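Local coordinates for phospho-2-dehydro-3-deoxyheptonate aldolase (Francisella tularensis, PDB 3TQK), which probably catalyses the stereospecific condensation of phosphoenolpyruvate with D-erythrose 4-phosphate to 3-deoxy-D-arabino-heptulosonate 7-phosphate, the first step of chorismate biosynthesis, at residues D189-V192 and A193-V197; V164-Q167 and V168-E171; V244-C247 and I248-K252. All coordinates share one frame; numbering follows the deposited sequence.

Contact 1: residues D189-V192 and A193-V197; sequences DVQV and AVDAV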
ATOM      1  N   ASP A 189       7.772  -7.409  11.313  1.00 33.69           N
ATOM      2  CA  ASP A 189       8.811  -6.363  11.297  1.00 33.54           C
ATOM      3  C   ASP A 189       8.303  -5.048  11.893  1.00 30.93           C
ATOM      4  O   ASP A 189       7.375  -4.448  11.372  1.00 29.72           O
ATOM      5  CB  ASP A 189       9.337  -6.117   9.867  1.00 33.89           C
ATOM      6  CG  ASP A 189      10.656  -5.340   9.847  1.00 36.56           C
ATOM      7  OD1 ASP A 189      10.692  -4.177  10.276  1.00 37.83           O
ATOM      8  OD2 ASP A 189      11.678  -5.895   9.400  1.00 43.48           O
ATOM      9  N   VAL A 190       8.949  -4.603  12.966  1.00 30.40           N
ATOM     10  CA  VAL A 190       8.594  -3.365  13.667  1.00 28.30           C
ATOM     11  C   VAL A 190       9.335  -2.160  13.084  1.00 27.34           C
ATOM     12  O   VAL A 190       8.848  -1.028  13.147  1.00 26.28           O
ATOM     13  CB  VAL A 190       8.909  -3.490  15.167  1.00 28.80           C
ATOM     14  CG1 VAL A 190       8.672  -2.156  15.902  1.00 27.80           C
ATOM     15  CG2 VAL A 190       8.085  -4.618  15.780  1.00 28.56           C
ATOM     16  N   GLN A 191      10.497  -2.402  12.491  1.00 28.04           N
ATOM     17  CA  GLN A 191      11.296  -1.311  11.937  1.00 27.73           C
ATOM     18  C   GLN A 191      10.513  -0.534  10.887  1.00 26.38           C
ATOM     19  O   GLN A 191      10.533   0.699  10.892  1.00 25.35           O
ATOM     20  CB  GLN A 191      12.621  -1.819  11.350  1.00 29.14           C
ATOM     21  CG  GLN A 191      13.562  -0.705  10.875  1.00 29.41           C
ATOM     22  CD  GLN A 191      13.992   0.221  12.006  1.00 30.03           C
ATOM     23  OE1 GLN A 191      14.638  -0.211  12.960  1.00 32.16           O
ATOM     24  NE2 GLN A 191      13.632   1.495  11.905  1.00 27.68           N
ATOM     25  N   VAL A 192       9.817  -1.248   9.998  1.00 26.28           N
ATOM     26  CA  VAL A 192       9.025  -0.588   8.969  1.00 24.97           C
ATOM     27  C   VAL A 192       7.938   0.300   9.553  1.00 23.43           C
ATOM     28  O   VAL A 192       7.625   1.329   8.969  1.00 22.98           O
ATOM     29  CB  VAL A 192       8.431  -1.580   7.940  1.00 25.49           C
ATOM     30  CG1 VAL A 192       9.563  -2.277   7.204  1.00 26.31           C
ATOM     31  CG2 VAL A 192       7.501  -2.594   8.597  1.00 25.20           C
ATOM     32  N   ALA A 193       7.362  -0.069  10.695  1.00 23.24           N
ATOM     33  CA  ALA A 193       6.349   0.786  11.333  1.00 21.97           C
ATOM     34  C   ALA A 193       6.991   2.030  11.932  1.00 21.85           C
ATOM     35  O   ALA A 193       6.408   3.111  11.861  1.00 20.91           O
ATOM     36  CB  ALA A 193       5.566   0.026  12.405  1.00 21.94           C
ATOM     37  N   VAL A 194       8.187   1.870  12.512  1.00 23.00           N
ATOM     38  CA  VAL A 194       8.970   3.003  13.008  1.00 23.24           C
ATOM     39  C   VAL A 194       9.323   3.930  11.846  1.00 23.69           C
ATOM     40  O   VAL A 194       9.131   5.151  11.936  1.00 23.01           O
ATOM     41  CB  VAL A 194      10.246   2.542  13.766  1.00 25.25           C
ATOM     42  CG1 VAL A 194      11.236   3.713  13.982  1.00 23.71           C
ATOM     43  CG2 VAL A 194       9.861   1.875  15.109  1.00 24.52           C
ATOM     44  N   ASP A 195       9.782   3.352  10.739  1.00 24.83           N
ATOM     45  CA  ASP A 195      10.040   4.142   9.530  1.00 25.37           C
ATOM     46  C   ASP A 195       8.787   4.915   9.104  1.00 24.23           C
ATOM     47  O   ASP A 195       8.868   6.062   8.668  1.00 24.43           O
ATOM     48  CB  ASP A 195      10.484   3.269   8.347  1.00 26.38           C
ATOM     49  CG  ASP A 195      11.716   2.435   8.636  1.00 29.01           C
ATOM     50  OD1 ASP A 195      12.516   2.788   9.532  1.00 30.11           O
ATOM     51  OD2 ASP A 195      11.877   1.400   7.945  1.00 32.12           O
ATOM     52  N   ALA A 196       7.622   4.292   9.228  1.00 23.52           N
ATOM     53  CA  ALA A 196       6.408   4.909   8.722  1.00 22.15           C
ATOM     54  C   ALA A 196       6.029   6.086   9.604  1.00 21.21           C
ATOM     55  O   ALA A 196       5.610   7.139   9.105  1.00 20.28           O
ATOM     56  CB  ALA A 196       5.264   3.899   8.649  1.00 21.21           C
ATOM     57  N   VAL A 197       6.137   5.883  10.911  1.00 21.14           N
ATOM     58  CA  VAL A 197       5.894   6.957  11.869  1.00 20.84           C
ATOM     59  C   VAL A 197       6.824   8.142  11.548  1.00 21.27           C
ATOM     60  O   VAL A 197       6.372   9.278  11.443  1.00 21.10           O
ATOM     61  CB  VAL A 197       6.099   6.478  13.327  1.00 21.20           C
ATOM     62  CG1 VAL A 197       6.140   7.658  14.284  1.00 20.53           C
ATOM     63  CG2 VAL A 197       4.990   5.508  13.741  1.00 19.89           C
TER
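Q191 and D195 are joined twice across one turn of the helix. The routine backbone bond from D195 N to Q191 O measures 2.8 Å, and beside it the amide nitrogen NE2 of Q191 donates to OD1 of D195 at 2.9 Å, with an N-H...O angle of 163°. OD1 sits in the plane of the glutamine amide, whereas NE2 comes down on OD1 from above the carboxylate plane. Q191 reaches it with CG anti to the backbone N (chi1 -174°) and a bend at chi2 that folds the amide along the helix; NE2 also passes 3.9 Å from CG1 of V194. The turn lies in the N-terminal part of helix 191-200, which follows strand 179-183 in the beta/alpha barrel and is capped by D189, whose OD1 takes the N-H of V192 at 3.1 Å on its anti side. V192 CB and CG2 each lie 3.3 Å from A193 N, CG2 being flanked by its own backbone N and carbonyl carbon, and V192 O accepts from A196 N at 3.0 Å. A193 N makes only a weak bond to V190 O, which accepts more directly from V194 N at 3.0 Å. The A193 methyl rests 3.5 Å from V190 O and faces V228 of strand 226-230, while V192 meets V164 and E165, and D195 packs on T97 of the second subunit.

Contact 2: residues V164-Q167 and V168-E171; sequences VESQ and VHRE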
ATOM      1  N   VAL A 164       1.735  -0.539   5.707  1.00 23.05           N
ATOM      2  CA  VAL A 164       2.694   0.165   6.548  1.00 22.95           C
ATOM      3  C   VAL A 164       3.936   0.605   5.762  1.00 23.04           C
ATOM      4  O   VAL A 164       4.561   1.604   6.108  1.00 22.22           O
ATOM      5  CB  VAL A 164       3.125  -0.694   7.783  1.00 23.72           C
ATOM      6  CG1 VAL A 164       3.961  -1.881   7.356  1.00 25.35           C
ATOM      7  CG2 VAL A 164       3.898   0.170   8.793  1.00 23.29           C
ATOM      8  N   GLU A 165       4.280  -0.140   4.711  1.00 23.41           N
ATOM      9  CA  GLU A 165       5.356   0.242   3.807  1.00 23.98           C
ATOM     10  C   GLU A 165       4.855   1.073   2.631  1.00 23.28           C
ATOM     11  O   GLU A 165       5.625   1.391   1.731  1.00 24.70           O
ATOM     12  CB  GLU A 165       6.055  -0.986   3.259  1.00 25.29           C
ATOM     13  CG  GLU A 165       6.919  -1.743   4.243  1.00 27.71           C
ATOM     14  CD  GLU A 165       7.584  -2.927   3.579  1.00 31.05           C
ATOM     15  OE1 GLU A 165       6.882  -3.941   3.380  1.00 32.87           O
ATOM     16  OE2 GLU A 165       8.788  -2.841   3.247  1.00 31.21           O
ATOM     17  N   SER A 166       3.577   1.412   2.613  1.00 21.97           N
ATOM     18  CA  SER A 166       2.991   2.070   1.449  1.00 21.50           C
ATOM     19  C   SER A 166       3.210   3.575   1.519  1.00 20.83           C
ATOM     20  O   SER A 166       2.790   4.227   2.459  1.00 19.06           O
ATOM     21  CB  SER A 166       1.495   1.781   1.384  1.00 20.78           C
ATOM     22  OG  SER A 166       0.868   2.511   0.364  1.00 19.64           O
ATOM     23  N   GLN A 167       3.840   4.115   0.491  1.00 21.98           N
ATOM     24  CA  GLN A 167       4.235   5.513   0.475  1.00 22.43           C
ATOM     25  C   GLN A 167       3.044   6.475   0.606  1.00 21.52           C
ATOM     26  O   GLN A 167       3.113   7.453   1.370  1.00 21.60           O
ATOM     27  CB  GLN A 167       5.035   5.806  -0.792  1.00 23.52           C
ATOM     28  CG  GLN A 167       5.550   7.248  -0.913  1.00 25.32           C
ATOM     29  CD  GLN A 167       6.439   7.690   0.242  1.00 26.03           C
ATOM     30  OE1 GLN A 167       6.415   8.861   0.629  1.00 28.13           O
ATOM     31  NE2 GLN A 167       7.220   6.770   0.793  1.00 25.76           N
ATOM     32  N   VAL A 168       1.956   6.213  -0.108  1.00 21.12           N
ATOM     33  CA  VAL A 168       0.830   7.151  -0.089  1.00 21.00           C
ATOM     34  C   VAL A 168       0.133   7.117   1.272  1.00 19.86           C
ATOM     35  O   VAL A 168      -0.461   8.111   1.683  1.00 18.65           O
ATOM     36  CB  VAL A 168      -0.189   6.917  -1.243  1.00 21.59           C
ATOM     37  CG1 VAL A 168      -1.296   8.010  -1.234  1.00 22.46           C
ATOM     38  CG2 VAL A 168       0.528   6.938  -2.601  1.00 23.80           C
ATOM     39  N   HIS A 169       0.234   5.988   1.975  1.00 19.59           N
ATOM     40  CA  HIS A 169      -0.347   5.880   3.308  1.00 19.18           C
ATOM     41  C   HIS A 169       0.421   6.692   4.361  1.00 18.97           C
ATOM     42  O   HIS A 169      -0.191   7.330   5.226  1.00 17.62           O
ATOM     43  CB  HIS A 169      -0.515   4.413   3.705  1.00 19.65           C
ATOM     44  CG  HIS A 169      -1.593   3.732   2.923  1.00 19.79           C
ATOM     45  ND1 HIS A 169      -1.376   3.206   1.665  1.00 19.87           N
ATOM     46  CD2 HIS A 169      -2.915   3.583   3.175  1.00 18.59           C
ATOM     47  CE1 HIS A 169      -2.513   2.715   1.200  1.00 19.85           C
ATOM     48  NE2 HIS A 169      -3.462   2.930   2.096  1.00 19.05           N
ATOM     49  N   ARG A 170       1.750   6.697   4.266  1.00 19.19           N
ATOM     50  CA  ARG A 170       2.559   7.577   5.105  1.00 19.45           C
ATOM     51  C   ARG A 170       2.239   9.046   4.770  1.00 18.90           C
ATOM     52  O   ARG A 170       2.025   9.868   5.653  1.00 18.41           O
ATOM     53  CB  ARG A 170       4.041   7.264   4.909  1.00 20.56           C
ATOM     54  CG  ARG A 170       4.413   5.843   5.305  1.00 21.20           C
ATOM     55  CD  ARG A 170       5.749   5.397   4.713  1.00 22.51           C
ATOM     56  NE  ARG A 170       6.171   4.115   5.285  1.00 23.12           N
ATOM     57  CZ  ARG A 170       7.426   3.690   5.361  1.00 24.31           C
ATOM     58  NH1 ARG A 170       8.413   4.418   4.873  1.00 25.41           N
ATOM     59  NH2 ARG A 170       7.698   2.515   5.910  1.00 26.15           N
ATOM     60  N   GLU A 171       2.137   9.359   3.491  1.00 19.50           N
ATOM     61  CA  GLU A 171       1.809  10.721   3.061  1.00 19.78           C
ATOM     62  C   GLU A 171       0.433  11.167   3.540  1.00 19.22           C
ATOM     63  O   GLU A 171       0.255  12.291   4.040  1.00 18.98           O
ATOM     64  CB  GLU A 171       1.865  10.787   1.547  1.00 20.68           C
ATOM     65  CG  GLU A 171       3.280  10.567   0.998  1.00 22.15           C
ATOM     66  CD  GLU A 171       3.320  10.360  -0.492  1.00 23.53           C
ATOM     67  OE1 GLU A 171       2.294  10.017  -1.112  1.00 26.05           O
ATOM     68  OE2 GLU A 171       4.404  10.542  -1.054  1.00 26.87           O
TER
HETATM   69  O   HOH W   1       1.248   3.920  -2.114  1.00 29.18           O
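S166 OG and H169 ND1 lie 2.7 Å apart in a short hydrogen bond, the hydroxyl meeting the imidazole at its edge and in the ring plane. OG stands anti to the backbone N of S166 (chi1 174°), which carries it to the ring edge of H169, three residues on. S166 holds the N-cap position of helix 167-173, yet its side chain makes no capping bond. Instead a water 2.9 Å from S166 OG accepts the N-H of V168 at 3.1 Å and so bridges the hydroxyl to the first turn. At its far side the histidine ring is held by NE2 bonding to L142 O, so its rotation is fixed at two points.

The second polar centre is V164 O, gripped side-on by R170: NE lies 3.1 Å and NH2 3.3 Å from this one oxygen, which sits in the guanidinium plane at its edge. The extended chain of R170 runs back past S166 O, to which R170 N bonds at 3.2 Å. NH1 is bound to T97 O of the second subunit, so one guanidinium ties the turn before the helix to the dimer partner. Farther out, Q167 and E171 cross at about a right angle, CG of Q167 3.5 Å from OE2 of E171, beside the backbone bond from E171 N to Q167 O.

The loop leaves barrel strand 156-159. V164 and R170 lean on helix 191-200, and V168 and E171 touch F206 of strand 205-209.

Contact 3: residues V244-C247 and I248-K252; sequences VDDC and IAKLK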
ATOM      1  N   VAL A 244       8.660  -4.722  23.533  1.00 35.14           N
ATOM      2  CA  VAL A 244       8.333  -3.322  23.765  1.00 33.17           C
ATOM      3  C   VAL A 244       9.601  -2.481  23.913  1.00 33.25           C
ATOM      4  O   VAL A 244       9.692  -1.412  23.316  1.00 32.23           O
ATOM      5  CB  VAL A 244       7.407  -3.148  24.987  1.00 33.04           C
ATOM      6  CG1 VAL A 244       7.174  -1.674  25.271  1.00 30.44           C
ATOM      7  CG2 VAL A 244       6.081  -3.876  24.744  1.00 31.51           C
ATOM      8  N   ASP A 245      10.572  -2.968  24.688  1.00 34.94           N
ATOM      9  CA  ASP A 245      11.889  -2.313  24.823  1.00 35.43           C
ATOM     10  C   ASP A 245      12.559  -2.123  23.462  1.00 35.28           C
ATOM     11  O   ASP A 245      13.132  -1.069  23.203  1.00 34.78           O
ATOM     12  CB  ASP A 245      12.857  -3.121  25.723  1.00 37.75           C
ATOM     13  CG  ASP A 245      12.495  -3.079  27.204  1.00 38.15           C
ATOM     14  OD1 ASP A 245      11.718  -2.210  27.633  1.00 37.65           O
ATOM     15  OD2 ASP A 245      13.010  -3.933  27.954  1.00 41.28           O
ATOM     16  N   ASP A 246      12.498  -3.150  22.610  1.00 36.03           N
ATOM     17  CA  ASP A 246      13.116  -3.108  21.279  1.00 36.08           C
ATOM     18  C   ASP A 246      12.473  -2.035  20.423  1.00 34.31           C
ATOM     19  O   ASP A 246      13.164  -1.289  19.718  1.00 34.10           O
ATOM     20  CB  ASP A 246      12.978  -4.461  20.578  1.00 37.27           C
ATOM     21  CG  ASP A 246      13.494  -4.442  19.134  1.00 38.15           C
ATOM     22  OD1 ASP A 246      14.707  -4.626  18.917  1.00 41.31           O
ATOM     23  OD2 ASP A 246      12.681  -4.259  18.210  1.00 38.29           O
ATOM     24  N   CYS A 247      11.146  -1.975  20.479  1.00 33.10           N
ATOM     25  CA  CYS A 247      10.393  -0.982  19.723  1.00 31.34           C
ATOM     26  C   CYS A 247      10.777   0.428  20.175  1.00 30.91           C
ATOM     27  O   CYS A 247      11.053   1.300  19.339  1.00 30.09           O
ATOM     28  CB  CYS A 247       8.882  -1.207  19.886  1.00 30.55           C
ATOM     29  SG  CYS A 247       7.862  -0.127  18.874  1.00 26.83           S
ATOM     30  N   ILE A 248      10.788   0.636  21.493  1.00 31.28           N
ATOM     31  CA  ILE A 248      11.221   1.909  22.082  1.00 31.54           C
ATOM     32  C   ILE A 248      12.644   2.275  21.646  1.00 32.98           C
ATOM     33  O   ILE A 248      12.890   3.425  21.267  1.00 33.07           O
ATOM     34  CB  ILE A 248      11.126   1.895  23.644  1.00 32.12           C
ATOM     35  CG1 ILE A 248       9.664   1.889  24.090  1.00 31.38           C
ATOM     36  CG2 ILE A 248      11.812   3.105  24.242  1.00 31.68           C
ATOM     37  CD1 ILE A 248       8.878   3.142  23.689  1.00 29.62           C
ATOM     38  N   ALA A 249      13.566   1.306  21.663  1.00 34.50           N
ATOM     39  CA  ALA A 249      14.934   1.549  21.187  1.00 35.94           C
ATOM     40  C   ALA A 249      14.949   1.992  19.724  1.00 35.52           C
ATOM     41  O   ALA A 249      15.695   2.905  19.355  1.00 36.03           O
ATOM     42  CB  ALA A 249      15.824   0.313  21.382  1.00 37.55           C
ATOM     43  N   LYS A 250      14.120   1.354  18.897  1.00 34.99           N
ATOM     44  CA  LYS A 250      14.057   1.675  17.470  1.00 34.21           C
ATOM     45  C   LYS A 250      13.533   3.097  17.268  1.00 33.11           C
ATOM     46  O   LYS A 250      14.093   3.868  16.476  1.00 33.01           O
ATOM     47  CB  LYS A 250      13.196   0.653  16.714  1.00 33.80           C
ATOM     48  CG  LYS A 250      13.888  -0.698  16.449  1.00 35.14           C
ATOM     49  CD  LYS A 250      12.897  -1.714  15.853  1.00 34.74           C
ATOM     50  CE  LYS A 250      13.573  -2.882  15.104  1.00 36.97           C
ATOM     51  NZ  LYS A 250      14.112  -3.997  15.947  1.00 37.04           N
ATOM     52  N   LEU A 251      12.474   3.438  18.001  1.00 32.25           N
ATOM     53  CA  LEU A 251      11.908   4.787  17.984  1.00 31.51           C
ATOM     54  C   LEU A 251      12.938   5.858  18.382  1.00 32.53           C
ATOM     55  O   LEU A 251      13.131   6.835  17.662  1.00 31.66           O
ATOM     56  CB  LEU A 251      10.666   4.871  18.896  1.00 30.41           C
ATOM     57  CG  LEU A 251       9.418   4.135  18.396  1.00 29.77           C
ATOM     58  CD1 LEU A 251       8.416   3.880  19.528  1.00 29.23           C
ATOM     59  CD2 LEU A 251       8.760   4.908  17.264  1.00 27.32           C
ATOM     60  N   LYS A 252      13.601   5.674  19.517  1.00 34.38           N
ATOM     61  CA  LYS A 252      14.643   6.638  19.946  1.00 36.21           C
ATOM     62  C   LYS A 252      15.720   6.880  18.883  1.00 36.83           C
ATOM     63  O   LYS A 252      16.130   8.024  18.687  1.00 36.91           O
ATOM     64  CB  LYS A 252      15.292   6.234  21.284  1.00 37.67           C
ATOM     65  CG  LYS A 252      14.352   6.329  22.512  1.00 39.12           C
ATOM     66  CD  LYS A 252      13.675   7.715  22.673  1.00 41.15           C
ATOM     67  CE  LYS A 252      12.653   7.719  23.818  1.00 42.06           C
ATOM     68  NZ  LYS A 252      13.299   7.307  25.109  1.00 45.74           N
TER
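I248 continues the helix from V244, its N donating to V244 O at 3.0 Å. Helix 241-253 is the crossover helix of a beta-alpha-beta unit in the barrel, between parallel strands 226-230 and 260-263, and its inward residues pack on both. CG1 of I248 lies 3.4 Å from V244 O, and the isoleucine side chain meets V260 of the following strand.

A249 is on the exposed side, where its N bonds to D245 O and its methyl lies against the carbonyl oxygens of D245 and D246.

K250 forms a salt bridge with D246. Its NZ meets D246 OD2 at 2.7 Å on the syn lone pair and makes a weak second bond to OD1, 3.1 Å away, so the ammonium sits across the mouth of the carboxylate. D246 sends CG anti to its N (chi1 175°), while the lysine chain crosses it obliquely and bends at chi4 (80°) to bring NZ in. On the way the lysine CD comes to 3.5 Å from D246 OD2. This ion pair stands near the neighbouring helix 191-200, where Q191 and V194 touch the lysine.

L251 turns back to the barrel, touching V228 of strand 226-230 and, beside it, V194 of helix 191-200. L251 N donates to C247 O, on which the leucine CG also rests at 3.4 Å, and CD1 of L251 meets SG of C247 at 4.1 Å.

In the fold
Contact 1 stands between the other two, its centre about 11 Å from each, whereas contacts 2 and 3 are centred about 21 Å apart and do not touch. On one flank A196 CB packs 3.5 Å from V164 O, the oxygen held by R170. On the other, V190 CG1 lies 3.7 Å from C247 SG, and V194 CG2 lies 3.9 Å from L251 CD2. All three belong to the outer layer of the barrel rather than to the manganese site of C58, H266, E299 and D322. A bound calcium ion lies about 11 Å from the L251 side chain of contact 3 and about 14 Å from the V194 side chain of contact 1.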